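Local coordinates for protein 5-formaminoimidazole-4-carboxamide-1-(Beta)-D-ribofuranosyl 5'-monophosphate synthetase (Thermococcus kodakarensis, PDB 2PBZ) that binds ATP and is probably a magnesium- or manganese-dependent ligase of purine biosynthesis that forms a carbon-nitrogen bond on the way to IMP, at residues L93-T98 with E240-G245; L232-T237 with G248-H253. All blocks are in the same frame, centred on the assembly; numbering follows the deposited sequence.

Contact 1 of 2, residues L93-T98 with E240-G245; sequences LKWETT and ELEPPG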
ATOM      1  N   LEU A  93     -27.758   5.984  -7.597  1.00 49.77           N
ATOM      2  CA  LEU A  93     -27.005   4.935  -8.255  1.00 49.94           C
ATOM      3  C   LEU A  93     -26.891   5.045  -9.775  1.00 51.21           C
ATOM      4  O   LEU A  93     -25.906   4.587 -10.352  1.00 53.29           O
ATOM      5  CB  LEU A  93     -27.604   3.576  -7.900  1.00 48.84           C
ATOM      6  CG  LEU A  93     -27.683   3.255  -6.405  1.00 46.66           C
ATOM      7  CD1 LEU A  93     -28.650   2.106  -6.183  1.00 44.47           C
ATOM      8  CD2 LEU A  93     -26.294   2.936  -5.872  1.00 45.22           C
ATOM      9  N   LYS A  94     -27.875   5.657 -10.431  1.00 50.82           N
ATOM     10  CA  LYS A  94     -27.844   5.757 -11.895  1.00 51.16           C
ATOM     11  C   LYS A  94     -26.985   6.900 -12.430  1.00 50.55           C
ATOM     12  O   LYS A  94     -26.630   6.924 -13.605  1.00 48.80           O
ATOM     13  CB  LYS A  94     -29.269   5.895 -12.441  1.00 52.53           C
ATOM     14  CG  LYS A  94     -30.011   7.119 -11.918  1.00 53.63           C
ATOM     15  CD  LYS A  94     -31.303   7.382 -12.687  1.00 54.05           C
ATOM     16  CE  LYS A  94     -32.021   8.604 -12.147  1.00 54.48           C
ATOM     17  NZ  LYS A  94     -32.472   8.429 -10.742  1.00 56.31           N
ATOM     18  N   TRP A  95     -26.647   7.837 -11.555  1.00 51.49           N
ATOM     19  CA  TRP A  95     -25.866   9.000 -11.945  1.00 53.23           C
ATOM     20  C   TRP A  95     -24.438   8.765 -12.398  1.00 53.28           C
ATOM     21  O   TRP A  95     -23.806   9.681 -12.923  1.00 53.08           O
ATOM     22  CB  TRP A  95     -25.885  10.023 -10.820  1.00 54.72           C
ATOM     23  CG  TRP A  95     -27.189  10.755 -10.765  1.00 58.14           C
ATOM     24  CD1 TRP A  95     -28.374  10.300 -10.270  1.00 58.15           C
ATOM     25  CD2 TRP A  95     -27.441  12.077 -11.269  1.00 59.70           C
ATOM     26  NE1 TRP A  95     -29.349  11.257 -10.429  1.00 60.09           N
ATOM     27  CE2 TRP A  95     -28.808  12.357 -11.043  1.00 59.99           C
ATOM     28  CE3 TRP A  95     -26.641  13.053 -11.894  1.00 60.48           C
ATOM     29  CZ2 TRP A  95     -29.400  13.574 -11.420  1.00 60.31           C
ATOM     30  CZ3 TRP A  95     -27.230  14.272 -12.271  1.00 60.09           C
ATOM     31  CH2 TRP A  95     -28.601  14.517 -12.030  1.00 60.05           C
ATOM     32  N   GLU A  96     -23.928   7.550 -12.206  1.00 53.82           N
ATOM     33  CA  GLU A  96     -22.572   7.244 -12.626  1.00 54.23           C
ATOM     34  C   GLU A  96     -22.651   6.393 -13.887  1.00 54.51           C
ATOM     35  O   GLU A  96     -21.632   6.064 -14.502  1.00 55.31           O
ATOM     36  CB  GLU A  96     -21.834   6.477 -11.528  1.00 53.82           C
ATOM     37  CG  GLU A  96     -22.106   4.986 -11.542  1.00 54.25           C
ATOM     38  CD  GLU A  96     -21.400   4.234 -10.427  1.00 55.09           C
ATOM     39  OE1 GLU A  96     -20.206   4.515 -10.154  1.00 56.07           O
ATOM     40  OE2 GLU A  96     -22.034   3.339  -9.832  1.00 56.39           O
ATOM     41  N   THR A  97     -23.876   6.070 -14.288  1.00 54.83           N
ATOM     42  CA  THR A  97     -24.105   5.211 -15.443  1.00 55.93           C
ATOM     43  C   THR A  97     -23.966   5.800 -16.846  1.00 55.07           C
ATOM     44  O   THR A  97     -23.665   5.069 -17.789  1.00 55.50           O
ATOM     45  CB  THR A  97     -25.482   4.546 -15.332  1.00 57.60           C
ATOM     46  OG1 THR A  97     -25.614   3.941 -14.036  1.00 58.75           O
ATOM     47  CG2 THR A  97     -25.629   3.461 -16.391  1.00 59.51           C
ATOM     48  N   THR A  98     -24.187   7.101 -16.996  1.00 54.85           N
ATOM     49  CA  THR A  98     -24.070   7.744 -18.308  1.00 54.41           C
ATOM     50  C   THR A  98     -23.277   9.046 -18.266  1.00 55.67           C
ATOM     51  O   THR A  98     -23.144   9.693 -17.211  1.00 56.23           O
ATOM     52  CB  THR A  98     -25.441   8.113 -18.901  1.00 53.09           C
ATOM     53  OG1 THR A  98     -26.016   9.170 -18.124  1.00 53.26           O
ATOM     54  CG2 THR A  98     -26.373   6.913 -18.902  1.00 53.53           C
ATOM     55  N   GLU A 240     -29.835  18.821  -4.907  1.00 61.04           N
ATOM     56  CA  GLU A 240     -30.785  19.499  -5.793  1.00 61.88           C
ATOM     57  C   GLU A 240     -31.169  18.587  -6.941  1.00 60.64           C
ATOM     58  O   GLU A 240     -32.321  18.181  -7.076  1.00 60.22           O
ATOM     59  CB  GLU A 240     -30.156  20.753  -6.387  1.00 64.46           C
ATOM     60  CG  GLU A 240     -29.997  21.876  -5.407  1.00 68.30           C
ATOM     61  CD  GLU A 240     -31.337  22.416  -4.960  1.00 70.85           C
ATOM     62  OE1 GLU A 240     -32.111  22.925  -5.822  1.00 71.06           O
ATOM     63  OE2 GLU A 240     -31.619  22.322  -3.745  1.00 71.69           O
ATOM     64  N   LEU A 241     -30.175  18.282  -7.765  1.00 60.25           N
ATOM     65  CA  LEU A 241     -30.339  17.438  -8.938  1.00 62.12           C
ATOM     66  C   LEU A 241     -31.061  16.106  -8.700  1.00 62.68           C
ATOM     67  O   LEU A 241     -31.664  15.545  -9.622  1.00 62.23           O
ATOM     68  CB  LEU A 241     -28.960  17.180  -9.552  1.00 62.47           C
ATOM     69  CG  LEU A 241     -28.586  17.932 -10.836  1.00 61.97           C
ATOM     70  CD1 LEU A 241     -29.132  19.358 -10.814  1.00 62.19           C
ATOM     71  CD2 LEU A 241     -27.075  17.920 -10.993  1.00 61.07           C
ATOM     72  N   GLU A 242     -30.980  15.587  -7.475  1.00 62.72           N
ATOM     73  CA  GLU A 242     -31.645  14.329  -7.145  1.00 63.26           C
ATOM     74  C   GLU A 242     -32.100  14.398  -5.695  1.00 63.90           C
ATOM     75  O   GLU A 242     -31.468  13.824  -4.798  1.00 63.06           O
ATOM     76  CB  GLU A 242     -30.701  13.144  -7.363  1.00 61.84           C
ATOM     77  CG  GLU A 242     -31.394  11.806  -7.363  1.00 62.07           C
ATOM     78  CD  GLU A 242     -32.441  11.656  -8.467  1.00 63.07           C
ATOM     79  OE1 GLU A 242     -32.068  11.568  -9.661  1.00 61.98           O
ATOM     80  OE2 GLU A 242     -33.649  11.612  -8.133  1.00 63.61           O
ATOM     81  N   PRO A 243     -33.243  15.071  -5.462  1.00 64.34           N
ATOM     82  CA  PRO A 243     -33.889  15.297  -4.168  1.00 63.80           C
ATOM     83  C   PRO A 243     -33.058  15.079  -2.900  1.00 62.07           C
ATOM     84  O   PRO A 243     -32.438  16.039  -2.433  1.00 63.78           O
ATOM     85  CB  PRO A 243     -35.141  14.443  -4.287  1.00 64.63           C
ATOM     86  CG  PRO A 243     -35.601  14.865  -5.672  1.00 65.23           C
ATOM     87  CD  PRO A 243     -34.289  15.039  -6.505  1.00 63.76           C
ATOM     88  N   PRO A 244     -33.002  13.852  -2.328  1.00 58.02           N
ATOM     89  CA  PRO A 244     -32.166  13.834  -1.120  1.00 55.85           C
ATOM     90  C   PRO A 244     -30.658  13.947  -1.428  1.00 55.31           C
ATOM     91  O   PRO A 244     -29.905  14.528  -0.650  1.00 53.32           O
ATOM     92  CB  PRO A 244     -32.573  12.538  -0.453  1.00 55.21           C
ATOM     93  CG  PRO A 244     -32.843  11.640  -1.629  1.00 56.51           C
ATOM     94  CD  PRO A 244     -33.572  12.524  -2.615  1.00 55.76           C
ATOM     95  N   GLY A 245     -30.237  13.384  -2.559  1.00 54.55           N
ATOM     96  CA  GLY A 245     -28.849  13.461  -3.015  1.00 54.78           C
ATOM     97  C   GLY A 245     -27.610  13.047  -2.216  1.00 53.92           C
ATOM     98  O   GLY A 245     -27.087  13.811  -1.395  1.00 54.37           O
TER
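Glu-242 OE1 receives two donors from segment 93-98, one from an indole and one from an ammonium group. The stronger is Trp-95 NE1, 2.8 Å from Glu-242 OE1, with an N-H...O angle of 162°. The oxygen sits at the edge of the indole, nearly in its plane, and offers its anti lone pair, the one turned away from the other oxygen; the carboxylate itself is tilted 73° from the ring. Glutamate suits the place because one charged oxygen can take both an indole N-H and an ammonium; CG anti to N (chi1 -166°) and a bend at chi2 bring it to NE1.

The second donor is charged. Lys-94 NZ forms a salt bridge of 3.3 Å with Glu-242 OE1, weak as a hydrogen bond, and the two side chains run nearly at right angles. The ammonium group also donates to the backbone O of Arg-91, so it ties its own loop as well as reaching across. Its positive charge would be expected to favour the ionised carboxylate.

The contact joins the loop between helices 76-80 and 99-109 to the last turn of helix 224-241 and the residue just past it, and thus links the N-terminal, Rossmann-related family region to the ATP-grasp-related one.

Apolar packing falls to the benzo end of the indole. Trp-95 CH2 lies 3.6 Å from Leu-241 CG, while Leu-241 CD2 reaches CZ3. Tryptophan thus combines a polar edge for the glutamate with a broad hydrocarbon end for the leucine; a leucine in its place would probably leave Glu-242 with only the weaker lysine bond across the contact and open a gap beside Leu-241. Ala-105 and Leu-101 of helix 99-109 also pack against the indole.

Contact 2 of 2, residues L232-T237 with G248-H253; sequences LAFVRT and GPFALH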
ATOM      1  N   LEU A 232     -17.688  18.803  -1.232  1.00 51.15           N
ATOM      2  CA  LEU A 232     -18.757  19.581  -0.628  1.00 50.68           C
ATOM      3  C   LEU A 232     -19.694  20.080  -1.704  1.00 50.07           C
ATOM      4  O   LEU A 232     -20.913  19.982  -1.579  1.00 51.67           O
ATOM      5  CB  LEU A 232     -18.181  20.775   0.128  1.00 51.72           C
ATOM      6  CG  LEU A 232     -17.906  20.548   1.610  1.00 53.03           C
ATOM      7  CD1 LEU A 232     -17.402  21.845   2.225  1.00 55.65           C
ATOM      8  CD2 LEU A 232     -19.189  20.111   2.313  1.00 52.98           C
ATOM      9  N   ALA A 233     -19.110  20.610  -2.770  1.00 48.66           N
ATOM     10  CA  ALA A 233     -19.890  21.142  -3.870  1.00 47.98           C
ATOM     11  C   ALA A 233     -20.715  20.046  -4.508  1.00 47.63           C
ATOM     12  O   ALA A 233     -21.862  20.260  -4.884  1.00 47.69           O
ATOM     13  CB  ALA A 233     -18.976  21.770  -4.899  1.00 47.29           C
ATOM     14  N   PHE A 234     -20.132  18.858  -4.626  1.00 47.38           N
ATOM     15  CA  PHE A 234     -20.840  17.740  -5.240  1.00 46.16           C
ATOM     16  C   PHE A 234     -22.096  17.398  -4.438  1.00 46.44           C
ATOM     17  O   PHE A 234     -23.156  17.152  -5.005  1.00 46.26           O
ATOM     18  CB  PHE A 234     -19.929  16.517  -5.312  1.00 44.33           C
ATOM     19  CG  PHE A 234     -20.502  15.391  -6.110  1.00 42.98           C
ATOM     20  CD1 PHE A 234     -20.573  15.467  -7.501  1.00 42.50           C
ATOM     21  CD2 PHE A 234     -21.015  14.262  -5.470  1.00 41.26           C
ATOM     22  CE1 PHE A 234     -21.157  14.429  -8.249  1.00 41.99           C
ATOM     23  CE2 PHE A 234     -21.597  13.225  -6.205  1.00 41.22           C
ATOM     24  CZ  PHE A 234     -21.669  13.311  -7.597  1.00 42.12           C
ATOM     25  N   VAL A 235     -21.951  17.363  -3.117  1.00 46.37           N
ATOM     26  CA  VAL A 235     -23.057  17.057  -2.246  1.00 47.16           C
ATOM     27  C   VAL A 235     -24.169  18.077  -2.425  1.00 47.97           C
ATOM     28  O   VAL A 235     -25.335  17.705  -2.557  1.00 49.54           O
ATOM     29  CB  VAL A 235     -22.609  17.044  -0.782  1.00 47.06           C
ATOM     30  CG1 VAL A 235     -23.806  16.850   0.130  1.00 47.29           C
ATOM     31  CG2 VAL A 235     -21.606  15.934  -0.579  1.00 46.70           C
ATOM     32  N   ARG A 236     -23.806  19.358  -2.450  1.00 49.00           N
ATOM     33  CA  ARG A 236     -24.786  20.430  -2.608  1.00 49.03           C
ATOM     34  C   ARG A 236     -25.627  20.265  -3.851  1.00 48.09           C
ATOM     35  O   ARG A 236     -26.844  20.204  -3.764  1.00 48.19           O
ATOM     36  CB  ARG A 236     -24.105  21.804  -2.653  1.00 51.47           C
ATOM     37  CG  ARG A 236     -23.052  22.045  -1.577  1.00 53.12           C
ATOM     38  CD  ARG A 236     -23.592  21.840  -0.164  1.00 54.15           C
ATOM     39  NE  ARG A 236     -24.265  23.021   0.370  1.00 55.87           N
ATOM     40  CZ  ARG A 236     -24.937  23.043   1.518  1.00 56.86           C
ATOM     41  NH1 ARG A 236     -25.024  21.944   2.251  1.00 57.59           N
ATOM     42  NH2 ARG A 236     -25.526  24.154   1.937  1.00 57.07           N
ATOM     43  N   THR A 237     -24.992  20.174  -5.013  1.00 48.83           N
ATOM     44  CA  THR A 237     -25.759  20.045  -6.244  1.00 50.94           C
ATOM     45  C   THR A 237     -26.531  18.742  -6.372  1.00 52.23           C
ATOM     46  O   THR A 237     -27.560  18.692  -7.050  1.00 53.58           O
ATOM     47  CB  THR A 237     -24.885  20.211  -7.518  1.00 51.77           C
ATOM     48  OG1 THR A 237     -24.811  18.959  -8.209  1.00 51.51           O
ATOM     49  CG2 THR A 237     -23.494  20.707  -7.174  1.00 49.07           C
ATOM     50  N   GLY A 248     -24.697   7.908   1.338  1.00 49.26           N
ATOM     51  CA  GLY A 248     -23.582   7.217   1.957  1.00 48.93           C
ATOM     52  C   GLY A 248     -22.257   7.461   1.270  1.00 47.41           C
ATOM     53  O   GLY A 248     -21.738   8.571   1.274  1.00 46.69           O
ATOM     54  N   PRO A 249     -21.675   6.406   0.683  1.00 47.01           N
ATOM     55  CA  PRO A 249     -20.395   6.538  -0.014  1.00 46.14           C
ATOM     56  C   PRO A 249     -20.532   7.013  -1.461  1.00 44.36           C
ATOM     57  O   PRO A 249     -21.548   6.792  -2.113  1.00 44.77           O
ATOM     58  CB  PRO A 249     -19.816   5.121   0.076  1.00 44.87           C
ATOM     59  CG  PRO A 249     -21.019   4.274  -0.036  1.00 45.69           C
ATOM     60  CD  PRO A 249     -22.013   4.984   0.880  1.00 46.48           C
ATOM     61  N   PHE A 250     -19.500   7.678  -1.951  1.00 42.51           N
ATOM     62  CA  PHE A 250     -19.468   8.103  -3.339  1.00 40.90           C
ATOM     63  C   PHE A 250     -18.014   8.423  -3.608  1.00 40.52           C
ATOM     64  O   PHE A 250     -17.232   8.589  -2.674  1.00 39.05           O
ATOM     65  CB  PHE A 250     -20.413   9.308  -3.605  1.00 40.17           C
ATOM     66  CG  PHE A 250     -19.968  10.613  -2.987  1.00 38.74           C
ATOM     67  CD1 PHE A 250     -19.361  11.589  -3.763  1.00 37.77           C
ATOM     68  CD2 PHE A 250     -20.184  10.877  -1.639  1.00 39.14           C
ATOM     69  CE1 PHE A 250     -18.973  12.814  -3.206  1.00 38.89           C
ATOM     70  CE2 PHE A 250     -19.805  12.089  -1.073  1.00 39.64           C
ATOM     71  CZ  PHE A 250     -19.197  13.062  -1.859  1.00 39.48           C
ATOM     72  N   ALA A 251     -17.636   8.471  -4.875  1.00 40.54           N
ATOM     73  CA  ALA A 251     -16.255   8.763  -5.207  1.00 41.17           C
ATOM     74  C   ALA A 251     -16.112   9.617  -6.446  1.00 41.53           C
ATOM     75  O   ALA A 251     -16.889   9.506  -7.396  1.00 42.21           O
ATOM     76  CB  ALA A 251     -15.478   7.467  -5.381  1.00 40.77           C
ATOM     77  N   LEU A 252     -15.108  10.479  -6.418  1.00 40.49           N
ATOM     78  CA  LEU A 252     -14.813  11.331  -7.550  1.00 40.34           C
ATOM     79  C   LEU A 252     -13.529  10.763  -8.149  1.00 40.07           C
ATOM     80  O   LEU A 252     -12.595  10.424  -7.428  1.00 39.93           O
ATOM     81  CB  LEU A 252     -14.611  12.769  -7.080  1.00 41.25           C
ATOM     82  CG  LEU A 252     -15.811  13.354  -6.332  1.00 40.66           C
ATOM     83  CD1 LEU A 252     -15.492  14.737  -5.815  1.00 40.44           C
ATOM     84  CD2 LEU A 252     -17.003  13.392  -7.267  1.00 40.97           C
ATOM     85  N   HIS A 253     -13.499  10.614  -9.462  1.00 39.43           N
ATOM     86  CA  HIS A 253     -12.326  10.073 -10.130  1.00 40.53           C
ATOM     87  C   HIS A 253     -11.551  11.192 -10.830  1.00 41.62           C
ATOM     88  O   HIS A 253     -12.122  12.002 -11.553  1.00 41.91           O
ATOM     89  CB  HIS A 253     -12.760   8.979 -11.119  1.00 40.22           C
ATOM     90  CG  HIS A 253     -13.516   7.855 -10.475  1.00 40.32           C
ATOM     91  ND1 HIS A 253     -14.106   6.836 -11.193  1.00 39.67           N
ATOM     92  CD2 HIS A 253     -13.771   7.591  -9.170  1.00 39.76           C
ATOM     93  CE1 HIS A 253     -14.691   5.994 -10.360  1.00 40.38           C
ATOM     94  NE2 HIS A 253     -14.503   6.430  -9.127  1.00 40.31           N
TER
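Phe-234 reaches from helix 232-237 to strand 249-253 and meets two of its side chains. Its CB points toward the strand, and with CG anti to the backbone N (chi1 -171°) the ring is carried out from the helix toward the strand. At the base of the ring, CG lies 4.2 Å from both Phe-250 CE1 and Leu-252 CD2. One step further the two sides diverge: CD1 meets Leu-252 CD2, whereas CD2 comes within 3.4 Å of Phe-250 CE1. Beyond it, CE2 continues along the same neighbour, 3.7 Å from Phe-250 CD1.

The phenylalanine planes are only 17° apart, but they are slid so far that the rings barely overlap, with centroids 5.3 Å apart. Leu-252 adds a CH-pi contact, its CD2 standing over one face of the Phe-234 ring at 4.2 Å from the centroid. A branched leucine suits this place because one methyl can lie on the ring. Val-235, short and beta-branched, adds a smaller contact at the far end of Phe-250, CG2 lying 4.0 Å from Phe-250 CZ.

Phe-250 and Leu-252 project from the same strand face, which Ile-265 and Phe-175 of the flanking strands extend. Helix 224-241 packed on this antiparallel sheet forms the hydrophobic core of an alpha+beta layer, consistent with the ATP-grasp-related family assignment.

In the fold
Helix 224-241 is common to both contacts, whose centres lie about 10 Å apart on the same side of the chain's centre. Along the chain the order is 93-98, 232-237, 240-245 and 248-253, so the segments alternate between contacts. In contact 2 the helix rests on strand 249-255 of a five-stranded antiparallel sheet; in contact 1 its C-terminal end and the residue after it meet a loop more than 140 residues earlier. Helix 99-109 borders both, with Ala-105 touching Trp-95 and Phe-234. The helix therefore belongs to the core of the ATP-grasp-related region while also joining it to the Rossmann-related N-terminal region.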